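Local coordinates for protein beta-phosphoglucomutase (Bacteroides vulgatus, PDB 3DV9) that probably interconverts beta-glucose 1-phosphate and glucose 6-phosphate as a magnesium-binding phosphomutase of the haloacid dehalogenase superfamily, at residues N74-S77 / R78-G82; E89-A92 / I93-K97; Y171-A174 / L175-G178. One frame throughout, in Å; residues are numbered along the deposited sequence.

Overall arrangement
Contacts 1 and 2 lie on consecutive helices, 69-81 and 87-101, in the helical insertion between strands 25-29 and 126-130. This insertion probably corresponds to the cap domain of related phosphoglucomutases. Their centres are about 16 Å apart, and Arg81 NH1 meets Glu89 OE2 in a salt bridge of 2.8 Å. Contact 3 comes last along the chain, on helix 169-178 against the parallel sheet of the core. Its centre is about 32 Å from that of contact 1 and about 29 Å from that of contact 2. It does not touch either. Contact 3 approaches the magnesium site, while the other two belong to the probable cap that would close over such a site.

Contact 1. Residues N74-S77 / R78-G82; sequences NIVS and RRERG
The C-terminal turn of helix 69-81 joins Ser77 to Arg81, and Gly82 leaves the helix with positive phi. Arg81 grips the Ser77 hydroxyl side-on. Its NH2 lies 2.8 Å from Ser77 OG and its NE 2.9 Å from the same atom. Both are hydrogen bonds, and the oxygen lies in the guanidinium plane. Ser77 turns its OG away from its own backbone N (chi1 -178°), and the bend of Arg81 at chi3 (-63°) brings the guanidinium edge to it. Ser77 OG is also hydrogen-bonded to His83 O, just past the helix end. In the backbone, Arg81 N donates to Ser77 O at 2.7 Å, and Gly82 N reaches the same oxygen in a weak bond.

One turn earlier, the Arg78 side chain folds back along the helix. One face of its guanidinium lies over Asn74 O, and NH1 comes 3.4 Å from Asn74 CB. Its NH2 is 3.7 Å from Ile75 CG1. Val76 CG2 lies over one face of the Arg79 guanidinium, near its rim, as a loose touch. Glu80 runs beside Val76, with OE2 3.9 Å from CG1. Gly55 N is hydrogen-bonded to Glu80 OE2.

The Ser77 hydroxyl thus takes two N-H donors and bonds to His83 O, which fixes its rotation. Salt bridges to Asp84, Glu60 and Glu89 balance Arg78, Arg79 and Arg81 in turn.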
loop_
_atom_site.group_PDB
_atom_site.type_symbol
_atom_site.label_atom_id
_atom_site.label_comp_id
_atom_site.label_asym_id
_atom_site.label_seq_id
_atom_site.Cartn_x
_atom_site.Cartn_y
_atom_site.Cartn_z
ATOM N N ASN A 74 -1.468 -8.167 -18.456
ATOM C CA ASN A 74 -0.904 -9.428 -18.967
ATOM C C ASN A 74 -1.517 -10.680 -18.346
ATOM O O ASN A 74 -1.684 -11.698 -19.041
ATOM C CB ASN A 74 0.618 -9.457 -18.858
ATOM C CG ASN A 74 1.286 -8.655 -19.942
ATOM O OD1 ASN A 74 0.651 -8.311 -20.944
ATOM N ND2 ASN A 74 2.566 -8.337 -19.749
ATOM N N ILE A 75 -1.882 -10.598 -17.063
ATOM C CA ILE A 75 -2.598 -11.702 -16.410
ATOM C C ILE A 75 -3.892 -11.977 -17.150
ATOM O O ILE A 75 -4.163 -13.114 -17.540
ATOM C CB ILE A 75 -2.899 -11.404 -14.898
ATOM C CG1 ILE A 75 -1.608 -11.503 -14.079
ATOM C CG2 ILE A 75 -3.986 -12.357 -14.341
ATOM C CD1 ILE A 75 -1.685 -10.748 -12.751
ATOM N N VAL A 76 -4.681 -10.933 -17.377
ATOM C CA VAL A 76 -5.972 -11.096 -18.017
ATOM C C VAL A 76 -5.798 -11.508 -19.488
ATOM O O VAL A 76 -6.564 -12.330 -20.004
ATOM C CB VAL A 76 -6.825 -9.816 -17.927
ATOM C CG1 VAL A 76 -8.173 -10.013 -18.601
ATOM C CG2 VAL A 76 -6.992 -9.393 -16.468
ATOM N N SER A 77 -4.810 -10.928 -20.166
ATOM C CA SER A 77 -4.558 -11.265 -21.578
ATOM C C SER A 77 -4.161 -12.734 -21.764
ATOM O O SER A 77 -4.689 -13.434 -22.654
ATOM C CB SER A 77 -3.488 -10.355 -22.169
ATOM O OG SER A 77 -3.285 -10.660 -23.545
ATOM N N ARG A 78 -3.233 -13.198 -20.926
ATOM C CA ARG A 78 -2.748 -14.571 -21.021
ATOM C C ARG A 78 -3.897 -15.547 -20.894
ATOM O O ARG A 78 -3.994 -16.499 -21.659
ATOM C CB ARG A 78 -1.695 -14.875 -19.965
ATOM C CG ARG A 78 -0.310 -14.373 -20.311
ATOM C CD ARG A 78 0.763 -14.995 -19.399
ATOM N NE ARG A 78 0.599 -14.640 -17.985
ATOM C CZ ARG A 78 1.035 -13.510 -17.432
ATOM N NH1 ARG A 78 1.667 -12.600 -18.168
ATOM N NH2 ARG A 78 0.839 -13.286 -16.139
ATOM N N ARG A 79 -4.782 -15.299 -19.943
ATOM C CA ARG A 79 -5.865 -16.231 -19.702
ATOM C C ARG A 79 -6.973 -16.192 -20.754
ATOM O O ARG A 79 -7.590 -17.221 -21.022
ATOM C CB ARG A 79 -6.428 -16.068 -18.292
ATOM C CG ARG A 79 -7.518 -15.058 -18.146
ATOM C CD ARG A 79 -7.839 -14.882 -16.699
ATOM N NE ARG A 79 -8.820 -13.820 -16.507
ATOM C CZ ARG A 79 -8.928 -13.099 -15.403
ATOM N NH1 ARG A 79 -8.092 -13.308 -14.397
ATOM N NH2 ARG A 79 -9.856 -12.151 -15.329
ATOM N N GLU A 80 -7.208 -15.025 -21.356
ATOM C CA GLU A 80 -8.273 -14.867 -22.354
ATOM C C GLU A 80 -7.794 -15.169 -23.769
ATOM O O GLU A 80 -8.577 -15.641 -24.600
ATOM C CB GLU A 80 -8.873 -13.465 -22.301
ATOM C CG GLU A 80 -9.685 -13.184 -21.050
ATOM C CD GLU A 80 -10.563 -11.948 -21.163
ATOM O OE1 GLU A 80 -10.575 -11.297 -22.244
ATOM O OE2 GLU A 80 -11.279 -11.658 -20.184
ATOM N N ARG A 81 -6.506 -14.917 -24.020
ATOM C CA ARG A 81 -5.916 -14.943 -25.363
ATOM C C ARG A 81 -4.711 -15.875 -25.464
ATOM O O ARG A 81 -4.239 -16.159 -26.561
ATOM C CB ARG A 81 -5.474 -13.531 -25.770
ATOM C CG ARG A 81 -6.584 -12.492 -25.758
ATOM C CD ARG A 81 -6.162 -11.210 -26.479
ATOM N NE ARG A 81 -5.028 -10.535 -25.831
ATOM C CZ ARG A 81 -4.455 -9.424 -26.292
ATOM N NH1 ARG A 81 -4.897 -8.853 -27.408
ATOM N NH2 ARG A 81 -3.426 -8.898 -25.654
ATOM N N GLY A 82 -4.190 -16.305 -24.309
ATOM C CA GLY A 82 -3.051 -17.230 -24.252
ATOM C C GLY A 82 -1.684 -16.621 -24.525
ATOM O O GLY A 82 -0.710 -17.351 -24.733
#

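Contact 2. Residues E89-A92 / I93-K97; sequences EIKA and IYQAK
This is a local i to i+4 contact along helix 87-101 of the probable cap domain, where Glu89 to Ala92 meet Ile93 to Ala96 one turn further on. It lies largely at the surface. The backbone bonds run in unbroken order. Ile93 N donates to Glu89 O at 2.9 Å, and Tyr94 N to Ile90 O at 2.9 Å. Gln95 N to Lys91 O and Ala96 N to Ala92 O continue the series.

The main side-chain meeting is between Lys91 and Gln95. They lie alongside each other and point the same way. Lys91 directs its CG away from the backbone N (chi1 -180°). Gln95 swings its CG to the side of its own N (chi1 -79°), with the chain extended beyond. The amide nitrogen NE2 of Gln95 then comes 3.5 Å from Lys91 CE and 4.0 Å from Lys91 CG. It touches the aliphatic part of the lysine. Gln95 has two conformers, and this holds for the one described. Its CG also rests 3.2 Å from Lys91 O.

Ile93 leans back over the preceding turn, and its CG1 lies 3.2 Å from Glu89 O. Its CD1 is 4.5 Å from Glu89 CB, a loose touch. Ile93 also packs on Met49 of helix 38-51 and Ile73 of helix 69-81, while Ile90 meets Ala70 and Ile73. Glu89 OE1 is hydrogen-bonded to Thr86 N, while OE2 serves the salt bridge to Arg81.

The chemistry divides by face. Ile90 and Ile93 give the helix an apolar side against its neighbours. Lys91 and Gln95 are exposed, so their polar ends can meet water while the Gln95 amide nitrogen lies against the lysine's carbon chain.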
loop_
_atom_site.group_PDB
_atom_site.type_symbol
_atom_site.label_atom_id
_atom_site.label_comp_id
_atom_site.label_asym_id
_atom_site.label_seq_id
_atom_site.Cartn_x
_atom_site.Cartn_y
_atom_site.Cartn_z
ATOM N N GLU A 89 -0.673 -2.131 -26.816
ATOM C CA GLU A 89 -1.939 -2.351 -26.101
ATOM C C GLU A 89 -1.857 -1.798 -24.676
ATOM O O GLU A 89 -2.749 -1.071 -24.219
ATOM C CB GLU A 89 -2.326 -3.828 -26.084
ATOM C CG GLU A 89 -2.959 -4.312 -27.393
ATOM C CD GLU A 89 -2.943 -5.817 -27.513
ATOM O OE1 GLU A 89 -2.062 -6.459 -26.880
ATOM O OE2 GLU A 89 -3.824 -6.366 -28.215
ATOM N N ILE A 90 -0.751 -2.110 -24.004
ATOM C CA ILE A 90 -0.569 -1.746 -22.603
ATOM C C ILE A 90 -0.569 -0.226 -22.417
ATOM O O ILE A 90 -1.218 0.302 -21.518
ATOM C CB ILE A 90 0.723 -2.412 -22.031
ATOM C CG1 ILE A 90 0.488 -3.929 -21.856
ATOM C CG2 ILE A 90 1.163 -1.754 -20.694
ATOM C CD1 ILE A 90 1.755 -4.786 -21.755
ATOM N N LYS A 91 0.154 0.476 -23.281
ATOM C CA LYS A 91 0.161 1.933 -23.247
ATOM C C LYS A 91 -1.215 2.586 -23.485
ATOM O O LYS A 91 -1.558 3.577 -22.823
ATOM C CB LYS A 91 1.193 2.477 -24.242
ATOM C CG LYS A 91 1.274 3.992 -24.269
ATOM C CD LYS A 91 2.024 4.487 -25.485
ATOM C CE LYS A 91 2.455 5.937 -25.289
ATOM N NZ LYS A 91 3.719 6.244 -26.010
ATOM N N ALA A 92 -1.973 2.038 -24.435
ATOM C CA ALA A 92 -3.332 2.480 -24.753
ATOM C C ALA A 92 -4.292 2.250 -23.583
ATOM O O ALA A 92 -5.105 3.117 -23.242
ATOM C CB ALA A 92 -3.837 1.762 -25.994
ATOM N N ILE A 93 -4.187 1.071 -22.975
ATOM C CA ILE A 93 -5.044 0.710 -21.858
ATOM C C ILE A 93 -4.707 1.607 -20.667
ATOM O O ILE A 93 -5.600 2.227 -20.093
ATOM C CB ILE A 93 -4.924 -0.777 -21.514
ATOM C CG1 ILE A 93 -5.472 -1.620 -22.680
ATOM C CG2 ILE A 93 -5.637 -1.089 -20.154
ATOM C CD1 ILE A 93 -5.092 -3.142 -22.622
ATOM N N TYR A 94 -3.426 1.726 -20.319
ATOM C CA TYR A 94 -3.093 2.588 -19.187
ATOM C C TYR A 94 -3.564 4.038 -19.400
ATOM O O TYR A 94 -4.118 4.659 -18.470
ATOM C CB TYR A 94 -1.609 2.532 -18.789
ATOM C CG TYR A 94 -1.390 3.108 -17.395
ATOM C CD1 TYR A 94 -2.004 2.526 -16.260
ATOM C CD2 TYR A 94 -0.606 4.255 -17.199
ATOM C CE1 TYR A 94 -1.829 3.060 -14.980
ATOM C CE2 TYR A 94 -0.425 4.802 -15.903
ATOM C CZ TYR A 94 -1.041 4.195 -14.802
ATOM O OH TYR A 94 -0.861 4.714 -13.522
ATOM N N GLN A 95 -3.383 4.569 -20.619
ATOM C CA GLN A 95 -3.806 5.938 -20.928
ATOM C C GLN A 95 -5.317 6.098 -20.745
ATOM O O GLN A 95 -5.783 7.064 -20.127
ATOM C CB GLN A 95 -3.381 6.353 -22.347
ATOM C CG GLN A 95 -1.913 6.768 -22.470
ATOM C CD GLN A 95 -1.572 7.436 -23.808
ATOM O OE1 GLN A 95 -2.453 7.693 -24.637
ATOM N NE2 GLN A 95 -0.282 7.710 -24.023
ATOM N N ALA A 96 -6.082 5.148 -21.278
ATOM C CA ALA A 96 -7.534 5.212 -21.164
ATOM C C ALA A 96 -7.979 5.138 -19.698
ATOM O O ALA A 96 -8.920 5.824 -19.293
ATOM C CB ALA A 96 -8.207 4.115 -22.007
ATOM N N LYS A 97 -7.288 4.314 -18.918
ATOM C CA LYS A 97 -7.617 4.113 -17.519
ATOM C C LYS A 97 -7.339 5.380 -16.705
ATOM O O LYS A 97 -8.132 5.754 -15.825
ATOM C CB LYS A 97 -6.833 2.925 -16.963
ATOM C CG LYS A 97 -7.199 2.567 -15.489
ATOM C CD LYS A 97 -5.977 2.647 -14.633
ATOM C CE LYS A 97 -5.898 3.961 -13.871
ATOM N NZ LYS A 97 -6.377 3.891 -12.435
#

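Contact 3. Residues Y171-A174 / L175-G178; sequences YLMA and LKKG
Met173, a selenomethionine, meets Lys177 one turn on in helix 169-178. Bends at chi2 (64°) and chi3 (75°) curl the Met173 chain. This brings SE 4.2 Å from Lys177 CG, while Met173 CG is 4.1 Å from Lys177 CD. The two chains pass at a slant. Lys177 CG lies beside its own backbone N (chi1 -77°), which sets it 3.3 Å from Met173 O. Lys177 N donates to that same oxygen at 2.8 Å. Further out, Lys177 NZ forms a salt bridge with Asp160 and a hydrogen bond with Met155 O.

Leu175 CG packs 3.5 Å from Tyr171 O, the oxygen that accepts the Leu175 N bond of 3.0 Å. The Tyr171 ring leads away from this turn, and its OH is hydrogen-bonded to Glu189 OE2. Its side chain is about 7 Å from the magnesium ion and touches Asp29, a ligand of that metal.

The beta-alpha-beta crossover from strand 155-156 to 185-189 passes strands 126-130 and 25-29, so the helix packs on both. Tyr171, Ala174 and Leu175 press on Leu27 of strand 25-29. Ala174 also meets Met128 and Val130 of strand 126-130, and Met173 and Lys177 reach Val156 in strand 155-156.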
loop_
_atom_site.group_PDB
_atom_site.type_symbol
_atom_site.label_atom_id
_atom_site.label_comp_id
_atom_site.label_asym_id
_atom_site.label_seq_id
_atom_site.Cartn_x
_atom_site.Cartn_y
_atom_site.Cartn_z
ATOM N N TYR A 171 9.080 -1.370 -1.247
ATOM C CA TYR A 171 9.403 -1.206 0.175
ATOM C C TYR A 171 10.904 -1.219 0.435
ATOM O O TYR A 171 11.403 -0.449 1.235
ATOM C CB TYR A 171 8.645 -2.236 1.041
ATOM C CG TYR A 171 7.196 -1.872 1.081
ATOM C CD1 TYR A 171 6.781 -0.674 1.676
ATOM C CD2 TYR A 171 6.223 -2.685 0.478
ATOM C CE1 TYR A 171 5.434 -0.288 1.670
ATOM C CE2 TYR A 171 4.826 -2.297 0.503
ATOM C CZ TYR A 171 4.481 -1.103 1.090
ATOM O OH TYR A 171 3.189 -0.674 1.111
ATOM N N LEU A 172 11.632 -2.090 -0.248
ATOM C CA LEU A 172 13.094 -2.065 -0.146
ATOM C C LEU A 172 13.652 -0.708 -0.577
ATOM O O LEU A 172 14.639 -0.188 0.020
ATOM C CB LEU A 172 13.694 -3.199 -0.985
ATOM C CG LEU A 172 13.392 -4.634 -0.514
ATOM C CD1 LEU A 172 13.778 -5.677 -1.582
ATOM C CD2 LEU A 172 13.979 -4.938 0.859
HETATM N N MSE A 173 13.054 -0.143 -1.636
HETATM C CA MSE A 173 13.509 1.168 -2.173
HETATM C C MSE A 173 13.198 2.248 -1.136
HETATM O O MSE A 173 13.996 3.185 -0.930
HETATM C CB MSE A 173 12.856 1.496 -3.503
HETATM C CG MSE A 173 13.219 2.895 -4.079
HETATM SE SE MSE A 173 15.135 2.957 -4.480
HETATM C CE MSE A 173 15.026 1.846 -6.113
ATOM N N ALA A 174 12.037 2.109 -0.490
ATOM C CA ALA A 174 11.680 3.023 0.616
ATOM C C ALA A 174 12.744 2.985 1.729
ATOM O O ALA A 174 13.181 4.029 2.167
ATOM C CB ALA A 174 10.295 2.732 1.196
ATOM N N LEU A 175 13.110 1.798 2.199
ATOM C CA LEU A 175 14.155 1.695 3.256
ATOM C C LEU A 175 15.480 2.329 2.784
ATOM O O LEU A 175 16.138 3.073 3.531
ATOM C CB LEU A 175 14.371 0.255 3.725
ATOM C CG LEU A 175 13.168 -0.550 4.284
ATOM C CD1 LEU A 175 13.643 -1.981 4.546
ATOM C CD2 LEU A 175 12.752 0.132 5.587
ATOM N N LYS A 176 15.837 2.068 1.525
ATOM C CA LYS A 176 17.065 2.593 0.962
ATOM C C LYS A 176 17.054 4.115 0.917
ATOM O O LYS A 176 18.009 4.757 1.363
ATOM C CB LYS A 176 17.280 2.041 -0.439
ATOM C CG LYS A 176 18.700 2.335 -0.951
ATOM C CD LYS A 176 18.856 1.993 -2.411
ATOM C CE LYS A 176 20.172 2.512 -2.963
ATOM N NZ LYS A 176 21.274 1.833 -2.264
ATOM N N LYS A 177 15.948 4.678 0.404
ATOM C CA LYS A 177 15.813 6.129 0.252
ATOM C C LYS A 177 15.875 6.834 1.609
ATOM O O LYS A 177 16.502 7.913 1.747
ATOM C CB LYS A 177 14.523 6.497 -0.510
ATOM C CG LYS A 177 14.600 6.282 -2.013
ATOM C CD LYS A 177 13.330 6.768 -2.685
ATOM C CE LYS A 177 13.551 7.196 -4.123
ATOM N NZ LYS A 177 12.779 8.454 -4.398
ATOM N N GLY A 178 15.279 6.192 2.613
ATOM C CA GLY A 178 15.126 6.816 3.932
ATOM C C GLY A 178 16.313 6.563 4.834
ATOM O O GLY A 178 16.505 7.259 5.842
#